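Dihydrofolate reductase, putative (Aspergillus flavus, PDB 6DRS) probably catalyses the NADPH-dependent reduction of dihydrofolate to tetrahydrofolate, and is held here with NADP and an antifolate inhibitor in its active site. Local coordinates at residues V47-P52 / E123-D128; V174-T179 / E203-E208. One frame throughout, in Å; residues are numbered along the deposited sequence.

Interaction 1: V47-P52 / E123-D128; sequences VTTRPP and EGPITD. With SO4 (sulfate ion), chain D.
T49 and P51 close on the ring of P125 where helix 38-49 of the dihydrofolate reductase fold runs out and the loop leading into strand 128-132 passes by. P125 CG does the touching on its side: T49 CG2 and T49 O each lie 4.1 Å from it and P51 CG 4.2 Å, both side chains crossing the proline at about a right angle. T49 OG1 sits beside the backbone N (chi1 -52°), which sets CG2 anti to that N and facing P125, and OG1 bonds A45 O one helical turn back. P125 also rests on T57, at the start of strand 57-63, and P51 on T56. This apolar patch is the packed part, yet it too lies at the surface, with no hydrogen bond between the segments and only 99 Å² buried. Around it the contact is loose: toward E123-G124 and P52 the two segments part. R50, the first residue past the helix, points its CB away from segment 123-128. Its guanidinium meets E225 in a salt bridge through NH1, bonds V223 O through NH2, and holds a sulfate, probably from the crystallisation liquor, at its edge. Two nearly parallel N-H groups grip that ion: R50 NE reaches sulfate O4 at 2.8 Å, and R50 NH1 reaches sulfate O3 at 2.9 Å with an N-H...O angle of 169°.

Interaction 2: V174-T179 / E203-E208; sequences VRIVMT and EELLME
I176 and L205 mark the closest backbone approach between strand 174-179 and the short helix 203-206, with CA atoms 9.6 Å apart, a spacing bridged by side chains alone. L205 carries the helix side of the contact and splits its two methyls between two strand residues that lie two positions apart and so point to the same face of the sheet. L205 CD2 meets I176 CD1 at 4.1 Å, the two side chains crossing at about a right angle. L205 CD1 takes the methyl at the end of M178, with M178 CE 3.8 Å away. The methionine spans the gap by running straight out from the strand, CG anti to the backbone N (chi1 178°) and the next torsion also extended; a bend at chi3 (-66°) then turns CE toward the leucine. All three residues are buried and the contact is wholly apolar, with no hydrogen bond across it and 104 Å² covered. The helix ends within a turn of L205. M207 N bonds E203 O at 2.7 Å as in a regular turn; E208, with positive phi, then forms a Schellman motif, its N bonding L205 O at 3.2 Å. Polar bonds run from this segment to strand 211-213: E204 OE2 with W211 NE1, and E208 OE2 with K213 N. Strand 174-183 lies in the central sheet of the dihydrofolate reductase fold, between strand 7-17, parallel to it, and strand 237-246, antiparallel. On the face that L205 meets, I176 also touches L9, F199 and W211, M178 packs on V11 and T13 of strand 7-17, and L205 reaches W211 of strand 211-213 and Y244 of strand 237-246.

Interaction 1 closes before interaction 2 opens along the chain, and the two lie on opposite sides of its centre, their own centres 26 Å apart. Both border the one mixed sheet: interaction 1 beside strands 57-63 and 128-132, interaction 2 on strand 174-183, with strands 7-17 and 150-157 connecting the two regions. Both come near the inhibitor, which is about 6 Å from the T49 side chain and about 7 Å from that of M178. T49 ends the helix that supplies D40, M41, F44 and A45 to its pocket, while T179, at the end of segment 174-179, lines it and hydrogen-bonds D40. The contacts thus pack outer parts of the fold against elements that also build the pocket.

Interaction 1: V47-P52 / E123-D128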
loop_
_atom_site.group_PDB
_atom_site.type_symbol
_atom_site.label_atom_id
_atom_site.label_comp_id
_atom_site.label_asym_id
_atom_site.label_seq_id
_atom_site.Cartn_x
_atom_site.Cartn_y
_atom_site.Cartn_z
ATOM N N VAL A 47 -8.962 1.558 -0.050
ATOM C CA VAL A 47 -8.374 2.102 1.141
ATOM C C VAL A 47 -7.353 3.197 0.820
ATOM O O VAL A 47 -7.354 4.228 1.487
ATOM C CB VAL A 47 -7.819 0.984 2.032
ATOM C CG1 VAL A 47 -6.976 1.530 3.182
ATOM C CG2 VAL A 47 -8.996 0.146 2.531
ATOM N N THR A 48 -6.490 2.999 -0.170
ATOM C CA THR A 48 -5.401 3.988 -0.381
ATOM C C THR A 48 -5.960 5.236 -1.071
ATOM O O THR A 48 -5.361 6.302 -0.987
ATOM C CB THR A 48 -4.257 3.407 -1.220
ATOM O OG1 THR A 48 -4.836 2.897 -2.426
ATOM C CG2 THR A 48 -3.450 2.355 -0.492
ATOM N N THR A 49 -7.084 5.106 -1.751
ATOM C CA THR A 49 -7.705 6.221 -2.491
ATOM C C THR A 49 -8.591 7.076 -1.570
ATOM O O THR A 49 -8.570 8.312 -1.660
ATOM C CB THR A 49 -8.521 5.704 -3.680
ATOM O OG1 THR A 49 -7.638 4.840 -4.404
ATOM C CG2 THR A 49 -8.972 6.833 -4.580
ATOM N N ARG A 50 -9.325 6.423 -0.673
ATOM C CA ARG A 50 -10.384 7.036 0.137
ATOM C C ARG A 50 -9.857 8.220 0.968
ATOM O O ARG A 50 -9.126 8.014 1.956
ATOM C CB ARG A 50 -10.930 5.953 1.068
ATOM C CG ARG A 50 -12.129 6.398 1.882
ATOM C CD ARG A 50 -12.755 5.347 2.782
ATOM N NE ARG A 50 -13.460 4.387 1.938
ATOM C CZ ARG A 50 -13.155 3.092 1.828
ATOM N NH1 ARG A 50 -13.824 2.334 0.974
ATOM N NH2 ARG A 50 -12.199 2.551 2.568
ATOM N N PRO A 51 -10.280 9.466 0.643
ATOM C CA PRO A 51 -9.892 10.686 1.375
ATOM C C PRO A 51 -10.496 10.699 2.788
ATOM O O PRO A 51 -11.633 10.254 2.982
ATOM C CB PRO A 51 -10.528 11.840 0.587
ATOM C CG PRO A 51 -10.777 11.252 -0.773
ATOM C CD PRO A 51 -11.211 9.844 -0.439
ATOM N N PRO A 52 -9.726 11.180 3.783
ATOM C CA PRO A 52 -10.219 11.246 5.161
ATOM C C PRO A 52 -11.183 12.432 5.355
ATOM O O PRO A 52 -11.858 12.497 6.377
ATOM C CB PRO A 52 -8.952 11.457 6.016
ATOM C CG PRO A 52 -8.002 12.185 5.073
ATOM C CD PRO A 52 -8.329 11.636 3.694
ATOM N N GLU A 123 -16.401 16.134 -7.752
ATOM C CA GLU A 123 -15.109 16.302 -7.106
ATOM C C GLU A 123 -14.572 14.926 -6.665
ATOM O O GLU A 123 -15.317 14.065 -6.178
ATOM C CB GLU A 123 -15.211 17.331 -5.975
ATOM C CG GLU A 123 -14.026 17.299 -5.023
ATOM C CD GLU A 123 -13.526 18.637 -4.504
ATOM O OE1 GLU A 123 -12.287 18.775 -4.276
ATOM O OE2 GLU A 123 -14.374 19.539 -4.321
ATOM N N GLY A 124 -13.280 14.720 -6.888
ATOM C CA GLY A 124 -12.579 13.524 -6.481
ATOM C C GLY A 124 -11.113 13.834 -6.269
ATOM O O GLY A 124 -10.636 14.931 -6.611
ATOM N N PRO A 125 -10.384 12.892 -5.682
ATOM C CA PRO A 125 -8.960 13.093 -5.383
ATOM C C PRO A 125 -8.128 13.183 -6.671
ATOM O O PRO A 125 -8.547 12.659 -7.705
ATOM C CB PRO A 125 -8.542 11.893 -4.515
ATOM C CG PRO A 125 -9.616 10.865 -4.743
ATOM C CD PRO A 125 -10.871 11.601 -5.166
ATOM N N ILE A 126 -6.983 13.846 -6.617
ATOM C CA ILE A 126 -6.258 14.089 -7.867
ATOM C C ILE A 126 -5.169 13.021 -8.054
ATOM O O ILE A 126 -4.890 12.251 -7.145
ATOM C CB ILE A 126 -5.747 15.541 -7.960
ATOM C CG1 ILE A 126 -4.863 15.951 -6.788
ATOM C CG2 ILE A 126 -6.934 16.488 -8.115
ATOM C CD1 ILE A 126 -3.466 15.431 -6.870
ATOM N N THR A 127 -4.595 12.939 -9.248
ATOM C CA THR A 127 -3.508 11.980 -9.523
ATOM C C THR A 127 -2.208 12.762 -9.701
ATOM O O THR A 127 -2.164 13.700 -10.518
ATOM C CB THR A 127 -3.794 11.238 -10.828
ATOM O OG1 THR A 127 -5.087 10.642 -10.719
ATOM C CG2 THR A 127 -2.745 10.200 -11.153
ATOM N N ASP A 128 -1.180 12.397 -8.942
ATOM C CA ASP A 128 0.120 13.000 -9.108
ATOM C C ASP A 128 1.220 11.946 -8.878
ATOM O O ASP A 128 0.971 10.908 -8.250
ATOM C CB ASP A 128 0.310 14.159 -8.136
ATOM C CG ASP A 128 1.423 15.121 -8.532
ATOM O OD1 ASP A 128 1.808 15.140 -9.724
ATOM O OD2 ASP A 128 1.920 15.829 -7.640
HETATM S S SO4 D . -16.304 5.001 0.165
HETATM O O1 SO4 D . -16.759 4.953 1.576
HETATM O O2 SO4 D . -17.342 5.599 -0.705
HETATM O O3 SO4 D . -16.070 3.620 -0.324
HETATM O O4 SO4 D . -15.052 5.793 0.106
#

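Interaction 2: V174-T179 / E203-E208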
loop_
_atom_site.group_PDB
_atom_site.type_symbol
_atom_site.label_atom_id
_atom_site.label_comp_id
_atom_site.label_asym_id
_atom_site.label_seq_id
_atom_site.Cartn_x
_atom_site.Cartn_y
_atom_site.Cartn_z
ATOM N N VAL A 174 2.869 4.653 14.144
ATOM C CA VAL A 174 2.898 3.836 12.936
ATOM C C VAL A 174 1.954 2.652 13.130
ATOM O O VAL A 174 1.904 2.028 14.192
ATOM C CB VAL A 174 4.307 3.396 12.499
ATOM C CG1 VAL A 174 5.284 4.558 12.463
ATOM C CG2 VAL A 174 4.829 2.261 13.351
ATOM N N ARG A 175 1.165 2.407 12.105
ATOM C CA ARG A 175 0.177 1.379 12.175
ATOM C C ARG A 175 0.387 0.495 10.953
ATOM O O ARG A 175 0.800 0.995 9.890
ATOM C CB ARG A 175 -1.223 1.997 12.144
ATOM C CG ARG A 175 -1.337 3.189 13.077
ATOM C CD ARG A 175 -2.465 4.157 12.873
ATOM N NE ARG A 175 -2.953 4.450 11.536
ATOM C CZ ARG A 175 -4.076 5.135 11.363
ATOM N NH1 ARG A 175 -4.508 5.440 10.157
ATOM N NH2 ARG A 175 -4.765 5.527 12.420
ATOM N N ILE A 176 0.077 -0.790 11.107
ATOM C CA ILE A 176 0.171 -1.687 9.990
ATOM C C ILE A 176 -1.224 -2.219 9.664
ATOM O O ILE A 176 -1.864 -2.829 10.507
ATOM C CB ILE A 176 1.198 -2.806 10.264
ATOM C CG1 ILE A 176 2.616 -2.245 10.379
ATOM C CG2 ILE A 176 1.114 -3.848 9.164
ATOM C CD1 ILE A 176 3.603 -3.196 11.011
ATOM N N VAL A 177 -1.681 -1.988 8.431
ATOM C CA VAL A 177 -2.871 -2.663 7.935
ATOM C C VAL A 177 -2.421 -3.860 7.077
ATOM O O VAL A 177 -1.782 -3.685 5.996
ATOM C CB VAL A 177 -3.750 -1.688 7.133
ATOM C CG1 VAL A 177 -4.891 -2.401 6.437
ATOM C CG2 VAL A 177 -4.236 -0.573 8.050
ATOM N N MET A 178 -2.705 -5.073 7.538
ATOM C CA MET A 178 -2.072 -6.228 6.912
ATOM C C MET A 178 -3.134 -7.183 6.362
ATOM O O MET A 178 -4.092 -7.521 7.073
ATOM C CB MET A 178 -1.168 -6.975 7.899
ATOM C CG MET A 178 -0.538 -8.224 7.267
ATOM S SD MET A 178 0.637 -9.096 8.327
ATOM C CE MET A 178 1.973 -7.912 8.499
ATOM N N THR A 179 -2.987 -7.594 5.099
ATOM C CA THR A 179 -3.792 -8.674 4.591
ATOM C C THR A 179 -2.981 -9.972 4.709
ATOM O O THR A 179 -1.899 -10.086 4.100
ATOM C CB THR A 179 -4.186 -8.465 3.127
ATOM O OG1 THR A 179 -4.807 -7.185 2.959
ATOM C CG2 THR A 179 -5.091 -9.578 2.637
ATOM N N GLU A 203 7.880 -11.809 13.984
ATOM C CA GLU A 203 7.563 -12.455 15.235
ATOM C C GLU A 203 7.025 -11.406 16.214
ATOM O O GLU A 203 6.094 -11.683 16.983
ATOM C CB GLU A 203 8.792 -13.201 15.766
ATOM C CG GLU A 203 9.035 -14.537 15.065
ATOM C CD GLU A 203 7.948 -15.600 15.222
ATOM O OE1 GLU A 203 7.824 -16.480 14.331
ATOM O OE2 GLU A 203 7.218 -15.552 16.236
ATOM N N GLU A 204 7.552 -10.192 16.117
ATOM C CA GLU A 204 7.152 -9.177 17.042
ATOM C C GLU A 204 5.679 -8.784 16.832
ATOM O O GLU A 204 5.049 -8.344 17.788
ATOM C CB GLU A 204 8.200 -8.070 17.122
ATOM C CG GLU A 204 8.140 -7.063 16.000
ATOM C CD GLU A 204 9.442 -6.285 15.862
ATOM O OE1 GLU A 204 10.518 -6.942 15.715
ATOM O OE2 GLU A 204 9.389 -5.018 15.909
ATOM N N LEU A 205 5.116 -8.980 15.627
ATOM C CA LEU A 205 3.679 -8.793 15.389
ATOM C C LEU A 205 2.901 -10.033 15.839
ATOM O O LEU A 205 1.877 -9.918 16.491
ATOM C CB LEU A 205 3.420 -8.563 13.899
ATOM C CG LEU A 205 4.162 -7.392 13.263
ATOM C CD1 LEU A 205 3.900 -7.359 11.766
ATOM C CD2 LEU A 205 3.773 -6.075 13.929
ATOM N N LEU A 206 3.364 -11.214 15.457
ATOM C CA LEU A 206 2.588 -12.418 15.749
ATOM C C LEU A 206 2.599 -12.689 17.268
ATOM O O LEU A 206 1.647 -13.272 17.781
ATOM C CB LEU A 206 3.091 -13.606 14.910
ATOM C CG LEU A 206 3.190 -13.388 13.395
ATOM C CD1 LEU A 206 4.145 -14.384 12.739
ATOM C CD2 LEU A 206 1.824 -13.413 12.704
ATOM N N MET A 207 3.618 -12.221 17.992
ATOM C CA MET A 207 3.710 -12.448 19.438
ATOM C C MET A 207 3.358 -11.163 20.196
ATOM O O MET A 207 3.475 -11.101 21.426
ATOM C CB MET A 207 5.124 -12.879 19.857
ATOM C CG MET A 207 5.622 -14.156 19.209
ATOM S SD MET A 207 4.590 -15.596 19.582
ATOM C CE MET A 207 3.570 -15.754 18.115
ATOM N N GLU A 208 2.981 -10.121 19.470
ATOM C CA GLU A 208 2.615 -8.835 20.078
ATOM C C GLU A 208 3.700 -8.311 21.031
ATOM O O GLU A 208 3.410 -7.998 22.173
ATOM C CB GLU A 208 1.248 -8.940 20.757
ATOM C CG GLU A 208 0.133 -8.712 19.769
ATOM C CD GLU A 208 -1.266 -8.961 20.287
ATOM O OE1 GLU A 208 -1.661 -10.134 20.308
ATOM O OE2 GLU A 208 -1.972 -7.968 20.625
#